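Local coordinates for protein 1-pyrroline-5-carboxylate dehydrogenase (Thermus thermophilus, PDB 1UZB) that probably catalyses the NAD-dependent oxidation of glutamate gamma-semialdehyde, the open form of 1-pyrroline-5-carboxylate, to glutamate, the second step of proline breakdown, at residues Leu150-Pro155 with Asp501-Phe506; Tyr246-Pro251 with Leu266-Ala271; Pro337-Val342 with Leu423-Val428. All blocks are in the same frame, centred on the assembly; numbering follows the deposited sequence.

Interaction 1: Leu150-Pro155 with Asp501-Phe506; sequences LRYRYP and DYLRLF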
loop_
_atom_site.group_PDB
_atom_site.type_symbol
_atom_site.label_atom_id
_atom_site.label_comp_id
_atom_site.label_asym_id
_atom_site.label_seq_id
_atom_site.Cartn_x
_atom_site.Cartn_y
_atom_site.Cartn_z
ATOM N N LEU A 150 -17.505 6.124 -2.194
ATOM C CA LEU A 150 -16.639 5.553 -3.222
ATOM C C LEU A 150 -15.822 4.371 -2.712
ATOM O O LEU A 150 -15.353 3.546 -3.499
ATOM C CB LEU A 150 -15.714 6.632 -3.783
ATOM C CG LEU A 150 -16.420 7.649 -4.687
ATOM C CD1 LEU A 150 -15.512 8.840 -4.941
ATOM C CD2 LEU A 150 -16.814 6.981 -5.995
ATOM N N ARG A 151 -15.658 4.283 -1.396
ATOM C CA ARG A 151 -14.898 3.190 -0.797
ATOM C C ARG A 151 -15.668 1.871 -0.877
ATOM O O ARG A 151 -15.101 0.801 -0.645
ATOM C CB ARG A 151 -14.577 3.517 0.666
ATOM C CG ARG A 151 -13.724 4.767 0.849
ATOM C CD ARG A 151 -12.283 4.530 0.418
ATOM N NE ARG A 151 -11.533 3.781 1.422
ATOM C CZ ARG A 151 -11.028 4.316 2.531
ATOM N NH1 ARG A 151 -11.184 5.612 2.777
ATOM N NH2 ARG A 151 -10.379 3.555 3.401
ATOM N N TYR A 152 -16.953 1.953 -1.211
ATOM C CA TYR A 152 -17.799 0.766 -1.316
ATOM C C TYR A 152 -18.146 0.416 -2.759
ATOM O O TYR A 152 -18.953 -0.481 -3.003
ATOM C CB TYR A 152 -19.113 0.975 -0.551
ATOM C CG TYR A 152 -18.958 1.124 0.944
ATOM C CD1 TYR A 152 -18.744 2.371 1.524
ATOM C CD2 TYR A 152 -19.013 0.009 1.778
ATOM C CE1 TYR A 152 -18.587 2.506 2.906
ATOM C CE2 TYR A 152 -18.861 0.130 3.155
ATOM C CZ TYR A 152 -18.647 1.378 3.712
ATOM O OH TYR A 152 -18.498 1.498 5.075
ATOM N N ARG A 153 -17.534 1.106 -3.715
ATOM C CA ARG A 153 -17.856 0.877 -5.122
ATOM C C ARG A 153 -17.557 -0.516 -5.670
ATOM O O ARG A 153 -16.642 -1.202 -5.223
ATOM C CB ARG A 153 -17.183 1.946 -5.995
ATOM C CG ARG A 153 -15.697 1.757 -6.238
ATOM C CD ARG A 153 -15.121 2.992 -6.923
ATOM N NE ARG A 153 -13.785 2.774 -7.471
ATOM C CZ ARG A 153 -13.534 2.120 -8.601
ATOM N NH1 ARG A 153 -14.531 1.614 -9.314
ATOM N NH2 ARG A 153 -12.285 1.977 -9.025
ATOM N N TYR A 154 -18.357 -0.910 -6.657
ATOM C CA TYR A 154 -18.264 -2.214 -7.311
ATOM C C TYR A 154 -16.895 -2.560 -7.894
ATOM O O TYR A 154 -16.346 -1.789 -8.679
ATOM C CB TYR A 154 -19.311 -2.278 -8.430
ATOM C CG TYR A 154 -19.250 -3.525 -9.283
ATOM C CD1 TYR A 154 -18.585 -3.528 -10.509
ATOM C CD2 TYR A 154 -19.862 -4.705 -8.863
ATOM C CE1 TYR A 154 -18.534 -4.677 -11.298
ATOM C CE2 TYR A 154 -19.818 -5.857 -9.639
ATOM C CZ TYR A 154 -19.154 -5.838 -10.854
ATOM O OH TYR A 154 -19.119 -6.975 -11.631
ATOM N N PRO A 155 -16.296 -3.694 -7.479
ATOM C CA PRO A 155 -16.699 -4.728 -6.511
ATOM C C PRO A 155 -15.757 -4.507 -5.324
ATOM O O PRO A 155 -14.558 -4.766 -5.421
ATOM C CB PRO A 155 -16.392 -6.031 -7.252
ATOM C CG PRO A 155 -16.027 -5.619 -8.674
ATOM C CD PRO A 155 -15.393 -4.291 -8.480
ATOM N N ASP A 501 -18.015 3.658 8.438
ATOM C CA ASP A 501 -18.938 2.599 8.836
ATOM C C ASP A 501 -20.411 2.948 8.681
ATOM O O ASP A 501 -21.246 2.060 8.545
ATOM C CB ASP A 501 -18.694 2.192 10.295
ATOM C CG ASP A 501 -17.471 1.314 10.466
ATOM O OD1 ASP A 501 -16.767 1.050 9.467
ATOM O OD2 ASP A 501 -17.219 0.885 11.614
ATOM N N TYR A 502 -20.737 4.235 8.704
ATOM C CA TYR A 502 -22.134 4.638 8.595
ATOM C C TYR A 502 -22.801 4.129 7.324
ATOM O O TYR A 502 -23.916 3.615 7.367
ATOM C CB TYR A 502 -22.246 6.163 8.645
ATOM C CG TYR A 502 -23.655 6.687 8.842
ATOM C CD1 TYR A 502 -24.350 6.442 10.026
ATOM C CD2 TYR A 502 -24.257 7.500 7.883
ATOM C CE1 TYR A 502 -25.602 7.002 10.258
ATOM C CE2 TYR A 502 -25.512 8.070 8.104
ATOM C CZ TYR A 502 -26.172 7.820 9.297
ATOM O OH TYR A 502 -27.384 8.425 9.549
ATOM N N LEU A 503 -22.117 4.255 6.191
ATOM C CA LEU A 503 -22.706 3.836 4.926
ATOM C C LEU A 503 -22.945 2.333 4.792
ATOM O O LEU A 503 -23.855 1.911 4.077
ATOM C CB LEU A 503 -21.860 4.352 3.757
ATOM C CG LEU A 503 -21.618 5.868 3.758
ATOM C CD1 LEU A 503 -20.870 6.265 2.497
ATOM C CD2 LEU A 503 -22.946 6.614 3.845
ATOM N N ARG A 504 -22.144 1.526 5.480
ATOM C CA ARG A 504 -22.304 0.074 5.420
ATOM C C ARG A 504 -23.688 -0.346 5.922
ATOM O O ARG A 504 -24.222 -1.382 5.520
ATOM C CB ARG A 504 -21.228 -0.608 6.273
ATOM C CG ARG A 504 -21.315 -2.132 6.296
ATOM C CD ARG A 504 -21.030 -2.710 4.926
ATOM N NE ARG A 504 -21.151 -4.164 4.885
ATOM C CZ ARG A 504 -22.304 -4.822 4.822
ATOM N NH1 ARG A 504 -22.300 -6.147 4.784
ATOM N NH2 ARG A 504 -23.460 -4.165 4.789
ATOM N N LEU A 505 -24.254 0.465 6.812
ATOM C CA LEU A 505 -25.567 0.193 7.385
ATOM C C LEU A 505 -26.687 0.231 6.352
ATOM O O LEU A 505 -27.756 -0.351 6.556
ATOM C CB LEU A 505 -25.871 1.217 8.477
ATOM C CG LEU A 505 -24.895 1.279 9.652
ATOM C CD1 LEU A 505 -25.245 2.470 10.524
ATOM C CD2 LEU A 505 -24.947 -0.013 10.445
ATOM N N PHE A 506 -26.439 0.904 5.235
ATOM C CA PHE A 506 -27.453 1.046 4.199
ATOM C C PHE A 506 -27.159 0.222 2.950
ATOM O O PHE A 506 -27.653 0.519 1.859
ATOM C CB PHE A 506 -27.602 2.530 3.855
ATOM C CG PHE A 506 -27.879 3.381 5.064
ATOM C CD1 PHE A 506 -26.838 3.971 5.776
ATOM C CD2 PHE A 506 -29.175 3.524 5.541
ATOM C CE1 PHE A 506 -27.088 4.687 6.945
ATOM C CE2 PHE A 506 -29.435 4.235 6.707
ATOM C CZ PHE A 506 -28.389 4.818 7.411
HETATM O O HOH W 1 -17.230 -0.566 6.545
#

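Interaction 2: Tyr246-Pro251 with Leu266-Ala271; sequences YLVEHP and LKIYEA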
loop_
_atom_site.group_PDB
_atom_site.type_symbol
_atom_site.label_atom_id
_atom_site.label_comp_id
_atom_site.label_asym_id
_atom_site.label_seq_id
_atom_site.Cartn_x
_atom_site.Cartn_y
_atom_site.Cartn_z
ATOM N N TYR A 246 -47.253 5.437 10.126
ATOM C CA TYR A 246 -47.646 4.796 8.879
ATOM C C TYR A 246 -46.446 4.223 8.124
ATOM O O TYR A 246 -46.495 3.099 7.624
ATOM C CB TYR A 246 -48.383 5.801 7.990
ATOM C CG TYR A 246 -48.910 5.219 6.700
ATOM C CD1 TYR A 246 -50.029 4.385 6.693
ATOM C CD2 TYR A 246 -48.287 5.498 5.486
ATOM C CE1 TYR A 246 -50.516 3.847 5.505
ATOM C CE2 TYR A 246 -48.764 4.963 4.291
ATOM C CZ TYR A 246 -49.881 4.139 4.308
ATOM O OH TYR A 246 -50.368 3.615 3.131
ATOM N N LEU A 247 -45.366 4.994 8.041
ATOM C CA LEU A 247 -44.176 4.546 7.328
ATOM C C LEU A 247 -43.350 3.516 8.091
ATOM O O LEU A 247 -42.907 2.519 7.518
ATOM C CB LEU A 247 -43.310 5.752 6.959
ATOM C CG LEU A 247 -43.946 6.640 5.887
ATOM C CD1 LEU A 247 -43.121 7.903 5.700
ATOM C CD2 LEU A 247 -44.049 5.858 4.586
ATOM N N VAL A 248 -43.142 3.752 9.380
ATOM C CA VAL A 248 -42.369 2.825 10.196
ATOM C C VAL A 248 -42.966 1.416 10.186
ATOM O O VAL A 248 -42.234 0.428 10.138
ATOM C CB VAL A 248 -42.266 3.330 11.655
ATOM C CG1 VAL A 248 -41.753 2.222 12.563
ATOM C CG2 VAL A 248 -41.334 4.539 11.717
ATOM N N GLU A 249 -44.293 1.330 10.215
ATOM C CA GLU A 249 -44.987 0.042 10.238
ATOM C C GLU A 249 -45.357 -0.503 8.856
ATOM O O GLU A 249 -45.883 -1.611 8.739
ATOM C CB GLU A 249 -46.261 0.158 11.082
ATOM C CG GLU A 249 -46.027 0.644 12.505
ATOM C CD GLU A 249 -47.318 0.825 13.283
ATOM O OE1 GLU A 249 -48.201 1.573 12.809
ATOM O OE2 GLU A 249 -47.448 0.228 14.372
ATOM N N HIS A 250 -45.068 0.267 7.816
ATOM C CA HIS A 250 -45.400 -0.119 6.449
ATOM C C HIS A 250 -44.636 -1.354 5.975
ATOM O O HIS A 250 -43.431 -1.478 6.199
ATOM C CB HIS A 250 -45.118 1.060 5.515
ATOM C CG HIS A 250 -45.892 1.026 4.235
ATOM N ND1 HIS A 250 -45.706 0.056 3.272
ATOM C CD2 HIS A 250 -46.844 1.859 3.750
ATOM C CE1 HIS A 250 -46.510 0.293 2.251
ATOM N NE2 HIS A 250 -47.211 1.381 2.516
ATOM N N PRO A 251 -45.328 -2.294 5.315
ATOM C CA PRO A 251 -44.631 -3.492 4.841
ATOM C C PRO A 251 -43.619 -3.196 3.736
ATOM O O PRO A 251 -42.706 -3.988 3.502
ATOM C CB PRO A 251 -45.771 -4.387 4.355
ATOM C CG PRO A 251 -46.811 -3.399 3.909
ATOM C CD PRO A 251 -46.770 -2.366 5.010
ATOM N N LEU A 266 -37.595 3.669 21.173
ATOM C CA LEU A 266 -37.965 2.339 21.639
ATOM C C LEU A 266 -39.149 1.803 20.834
ATOM O O LEU A 266 -39.166 0.638 20.440
ATOM C CB LEU A 266 -38.317 2.377 23.128
ATOM C CG LEU A 266 -37.138 2.609 24.082
ATOM C CD1 LEU A 266 -37.647 2.883 25.487
ATOM C CD2 LEU A 266 -36.221 1.393 24.072
ATOM N N LYS A 267 -40.133 2.662 20.584
ATOM C CA LYS A 267 -41.310 2.258 19.823
ATOM C C LYS A 267 -40.939 1.902 18.387
ATOM O O LYS A 267 -41.446 0.932 17.825
ATOM C CB LYS A 267 -42.358 3.374 19.837
ATOM C CG LYS A 267 -42.968 3.625 21.208
ATOM C CD LYS A 267 -43.982 4.760 21.170
ATOM C CE LYS A 267 -44.585 5.004 22.547
ATOM N NZ LYS A 267 -45.532 6.155 22.551
ATOM N N ILE A 268 -40.051 2.687 17.792
ATOM C CA ILE A 268 -39.620 2.435 16.425
ATOM C C ILE A 268 -38.858 1.113 16.312
ATOM O O ILE A 268 -39.107 0.325 15.401
ATOM C CB ILE A 268 -38.735 3.593 15.911
ATOM C CG1 ILE A 268 -39.602 4.837 15.696
ATOM C CG2 ILE A 268 -38.034 3.192 14.619
ATOM C CD1 ILE A 268 -38.817 6.073 15.335
ATOM N N TYR A 269 -37.944 0.862 17.243
ATOM C CA TYR A 269 -37.159 -0.364 17.210
ATOM C C TYR A 269 -38.049 -1.591 17.371
ATOM O O TYR A 269 -37.850 -2.609 16.706
ATOM C CB TYR A 269 -36.104 -0.340 18.313
ATOM C CG TYR A 269 -34.912 -1.216 18.029
ATOM C CD1 TYR A 269 -34.674 -2.375 18.766
ATOM C CD2 TYR A 269 -33.999 -0.866 17.036
ATOM C CE1 TYR A 269 -33.550 -3.161 18.526
ATOM C CE2 TYR A 269 -32.874 -1.639 16.787
ATOM C CZ TYR A 269 -32.652 -2.782 17.534
ATOM O OH TYR A 269 -31.513 -3.520 17.310
ATOM N N GLU A 270 -39.034 -1.490 18.255
ATOM C CA GLU A 270 -39.953 -2.595 18.476
ATOM C C GLU A 270 -40.780 -2.835 17.214
ATOM O O GLU A 270 -40.944 -3.973 16.778
ATOM C CB GLU A 270 -40.876 -2.296 19.663
ATOM C CG GLU A 270 -41.694 -3.501 20.102
ATOM C CD GLU A 270 -42.540 -3.226 21.325
ATOM O OE1 GLU A 270 -42.001 -2.691 22.317
ATOM O OE2 GLU A 270 -43.742 -3.555 21.298
ATOM N N ALA A 271 -41.290 -1.760 16.618
ATOM C CA ALA A 271 -42.094 -1.879 15.407
ATOM C C ALA A 271 -41.290 -2.451 14.241
ATOM O O ALA A 271 -41.794 -3.266 13.467
ATOM C CB ALA A 271 -42.668 -0.516 15.027
#

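Interaction 3: Pro337-Val342 with Leu423-Val428; sequences PVLERV and LSVIRV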
loop_
_atom_site.group_PDB
_atom_site.type_symbol
_atom_site.label_atom_id
_atom_site.label_comp_id
_atom_site.label_asym_id
_atom_site.label_seq_id
_atom_site.Cartn_x
_atom_site.Cartn_y
_atom_site.Cartn_z
ATOM N N PRO A 337 -13.563 24.245 44.237
ATOM C CA PRO A 337 -12.913 25.050 43.196
ATOM C C PRO A 337 -13.637 25.092 41.851
ATOM O O PRO A 337 -13.788 26.157 41.252
ATOM C CB PRO A 337 -11.522 24.410 43.087
ATOM C CG PRO A 337 -11.297 23.844 44.439
ATOM C CD PRO A 337 -12.631 23.224 44.743
ATOM N N VAL A 338 -14.085 23.938 41.377
ATOM C CA VAL A 338 -14.761 23.889 40.091
ATOM C C VAL A 338 -16.180 24.444 40.144
ATOM O O VAL A 338 -16.581 25.201 39.262
ATOM C CB VAL A 338 -14.786 22.450 39.528
ATOM C CG1 VAL A 338 -15.522 22.420 38.196
ATOM C CG2 VAL A 338 -13.358 21.953 39.343
ATOM N N LEU A 339 -16.936 24.088 41.177
ATOM C CA LEU A 339 -18.303 24.578 41.276
ATOM C C LEU A 339 -18.343 26.096 41.393
ATOM O O LEU A 339 -19.175 26.747 40.770
ATOM C CB LEU A 339 -19.026 23.935 42.462
ATOM C CG LEU A 339 -20.498 24.330 42.619
ATOM C CD1 LEU A 339 -21.256 24.077 41.317
ATOM C CD2 LEU A 339 -21.117 23.531 43.758
ATOM N N GLU A 340 -17.436 26.667 42.177
ATOM C CA GLU A 340 -17.419 28.113 42.327
ATOM C C GLU A 340 -17.148 28.779 40.977
ATOM O O GLU A 340 -17.771 29.782 40.639
ATOM C CB GLU A 340 -16.366 28.533 43.363
ATOM C CG GLU A 340 -14.927 28.245 42.977
ATOM C CD GLU A 340 -14.172 29.494 42.563
ATOM O OE1 GLU A 340 -14.627 30.189 41.630
ATOM O OE2 GLU A 340 -13.120 29.782 43.173
ATOM N N ARG A 341 -16.227 28.212 40.203
ATOM C CA ARG A 341 -15.893 28.764 38.892
ATOM C C ARG A 341 -17.034 28.597 37.891
ATOM O O ARG A 341 -17.304 29.493 37.091
ATOM C CB ARG A 341 -14.621 28.105 38.355
ATOM C CG ARG A 341 -13.350 28.557 39.071
ATOM C CD ARG A 341 -12.143 27.751 38.623
ATOM N NE ARG A 341 -10.884 28.292 39.136
ATOM C CZ ARG A 341 -10.500 28.241 40.406
ATOM N NH1 ARG A 341 -9.336 28.764 40.763
ATOM N NH2 ARG A 341 -11.266 27.662 41.319
ATOM N N VAL A 342 -17.707 27.452 37.936
ATOM C CA VAL A 342 -18.826 27.204 37.031
ATOM C C VAL A 342 -19.966 28.183 37.319
ATOM O O VAL A 342 -20.555 28.748 36.397
ATOM C CB VAL A 342 -19.343 25.748 37.163
ATOM C CG1 VAL A 342 -20.684 25.595 36.451
ATOM C CG2 VAL A 342 -18.326 24.783 36.567
ATOM N N LEU A 423 -28.063 21.812 34.767
ATOM C CA LEU A 423 -26.887 21.031 35.122
ATOM C C LEU A 423 -26.995 20.466 36.532
ATOM O O LEU A 423 -27.290 21.204 37.477
ATOM C CB LEU A 423 -25.643 21.914 35.029
ATOM C CG LEU A 423 -24.304 21.261 35.357
ATOM C CD1 LEU A 423 -23.998 20.172 34.342
ATOM C CD2 LEU A 423 -23.217 22.323 35.345
ATOM N N SER A 424 -26.742 19.165 36.667
ATOM C CA SER A 424 -26.786 18.486 37.962
ATOM C C SER A 424 -25.363 18.161 38.407
ATOM O O SER A 424 -24.641 17.438 37.718
ATOM C CB SER A 424 -27.596 17.191 37.859
ATOM O OG SER A 424 -28.966 17.455 37.594
ATOM N N VAL A 425 -24.967 18.692 39.559
ATOM C CA VAL A 425 -23.623 18.475 40.081
ATOM C C VAL A 425 -23.634 17.404 41.160
ATOM O O VAL A 425 -24.388 17.485 42.136
ATOM C CB VAL A 425 -23.042 19.783 40.652
ATOM C CG1 VAL A 425 -21.593 19.580 41.067
ATOM C CG2 VAL A 425 -23.146 20.887 39.606
ATOM N N ILE A 426 -22.783 16.404 40.963
ATOM C CA ILE A 426 -22.667 15.262 41.860
ATOM C C ILE A 426 -21.273 15.240 42.479
ATOM O O ILE A 426 -20.272 15.313 41.772
ATOM C CB ILE A 426 -22.912 13.956 41.069
ATOM C CG1 ILE A 426 -24.256 14.044 40.338
ATOM C CG2 ILE A 426 -22.877 12.757 42.003
ATOM C CD1 ILE A 426 -24.466 12.975 39.277
ATOM N N ARG A 427 -21.217 15.148 43.802
ATOM C CA ARG A 427 -19.951 15.124 44.523
ATOM C C ARG A 427 -19.578 13.691 44.887
ATOM O O ARG A 427 -20.365 12.981 45.512
ATOM C CB ARG A 427 -20.073 15.979 45.790
ATOM C CG ARG A 427 -18.822 16.033 46.652
ATOM C CD ARG A 427 -18.920 17.152 47.680
ATOM N NE ARG A 427 -20.005 16.936 48.634
ATOM C CZ ARG A 427 -19.918 16.155 49.707
ATOM N NH1 ARG A 427 -20.961 16.019 50.516
ATOM N NH2 ARG A 427 -18.786 15.521 49.983
ATOM N N VAL A 428 -18.381 13.270 44.487
ATOM C CA VAL A 428 -17.907 11.916 44.763
ATOM C C VAL A 428 -16.557 11.966 45.473
ATOM O O VAL A 428 -15.878 12.991 45.453
ATOM C CB VAL A 428 -17.790 11.087 43.458
ATOM C CG1 VAL A 428 -19.141 11.032 42.759
ATOM C CG2 VAL A 428 -16.749 11.695 42.530
#

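Interaction 1: Leu150-Pro155 with Asp501-Phe506
The hydroxyl of Tyr152 takes part in two hydrogen bonds, as donor to the backbone oxygen of Leu500, just before Asp501, and as acceptor from a water 2.8 Å from Tyr152 OH. The water also reaches Asp501 OD1, but that side of the bridge is weak. No direct hydrogen bond joins the segments themselves. What remains is packing of one ring on a helical turn: Tyr152 CE1 lies 3.9 Å from Leu503 CB, and Tyr152 OH comes within 3.7 Å of Arg504 CB. With its CG beside the backbone N (chi1 -65°), Tyr152 extends its ring toward the turn. CG of Arg504 lies anti to the backbone N and the chain bends at chi2 (66°), which brings Arg504 CD to 4.0 Å from Tyr152 CE2. Its guanidinium plane stands 82° from the ring and does not stack on it. The guanidinium is engaged in a salt bridge with Asp501 of a neighbouring subunit, while Asp501 here receives the reciprocal bridge and a hydrogen bond from Tyr171 of that subunit. Leu503 turns inward to Ala148 and Ala149 on helix 128-149. The contact thus packs the chain after that helix against the short helix leading into strand 507-515, which pairs with strand 165-180 in the extended region associated with oligomerisation in aldehyde dehydrogenases.

Interaction 2: Tyr246-Pro251 with Leu266-Ala271
The last turn of helix 242-248 comes up beside helix 262-272, with CA atoms 6.8 Å apart between Val248 and Ile268 and 6.2 Å apart between Glu249 and Ala271. Both helices belong to consecutive beta-alpha-beta crossovers of a Rossmann-like sheet, one running from strand 233-235 to strand 255-259 and the next from there to strand 284-288, as in the cofactor-binding domain of aldehyde dehydrogenases. They pack on the same side of it, and the small Ala271 sits at the closer of the two CA approaches. Val248 carries most of the contact, touching the second helix with both methyls. CG1, anti to the backbone N (chi1 167°), meets the methyl of Ala271 at 3.8 Å between Val248 CG1 and Ala271 CB. The other branch turns to the isoleucine, where Val248 CG2 and Ile268 CG1 are 4.3 Å apart. Toward the sheet, Val248 and Ile268 both pack on Ile256 and Ile180, so the pair closes a buried apolar layer between helices and sheet. Helix 262-272 also reaches across the assembly, where the ring of Tyr269 meets that of Phe282 of a neighbouring subunit edge-to-face. Where helix 242-248 gives way to loop, Lys283 NZ hydrogen-bonds the backbone oxygens of Val248 and His250. The aliphatic part of exposed Glu249 touches more lightly, Glu249 CG lying 4.4 Å from Ala271 CB.

Interaction 3: Pro337-Val342 with Leu423-Val428
Val425 and Leu339 have the most surface buried here, in nearly equal shares, and they meet through one methyl each, Leu339 CD1 lying 4.1 Å from Val425 CG2. Leu339 points from the helix toward the strand with CG anti to its own N (chi1 -177°), and the bend at chi2 (54°) sets CD1 as the branch that touches. Val425 answers with CG2, the methyl beside its backbone N; the two side chains pass each other at a slant. One turn further along the helix and two residues back along the strand, the pattern repeats more lightly: Val342 CG1 stands 4.3 Å from Leu423 CD2. The spacing of three residues on the helix and two on the strand keeps all four side chains on the facing surfaces, and the contact is wholly apolar and buried. On another side of the helix, Arg341 folds back on its own turn: its NH2 donates to Pro337 O at 2.9 Å (N-H...O angle 157°), from above the carbonyl plane but with the oxygen in the plane of the guanidinium. Arg341 NE is meanwhile held by a salt bridge to Asp304. Strand 422-428 lies between strands 325-331 and 402-405 in the large sheet, and helix 332-346, which directly follows strand 325-331, covers one face of it. Leu423 also touches Tyr315 on helix 303-315, while Ile426 and Val428 turn to helix 431-439 on the opposite face, giving the helix-sheet-helix layering of a largely parallel sheet, consistent with the catalytic domain of aldehyde dehydrogenases.

Along the chain, interaction 1 spans the widest loop, and interactions 2 and 3 follow one another inside it. Interactions 1 and 2 have centres about 25 Å apart and do not touch, yet both flank the sheet containing strands 165-180 and 255-259, and both reach the same neighbouring subunit. Interaction 3 lies across the chain's centre from interaction 1, with centres about 44 Å apart, and its centre is about 41 Å from that of interaction 2. It belongs to the separate seven-stranded sheet and touches no other subunit. By comparison with aldehyde dehydrogenases, interaction 1 lies where the cofactor-binding and oligomerisation parts meet, interaction 2 in the cofactor-binding domain, and interaction 3 probably in the catalytic domain.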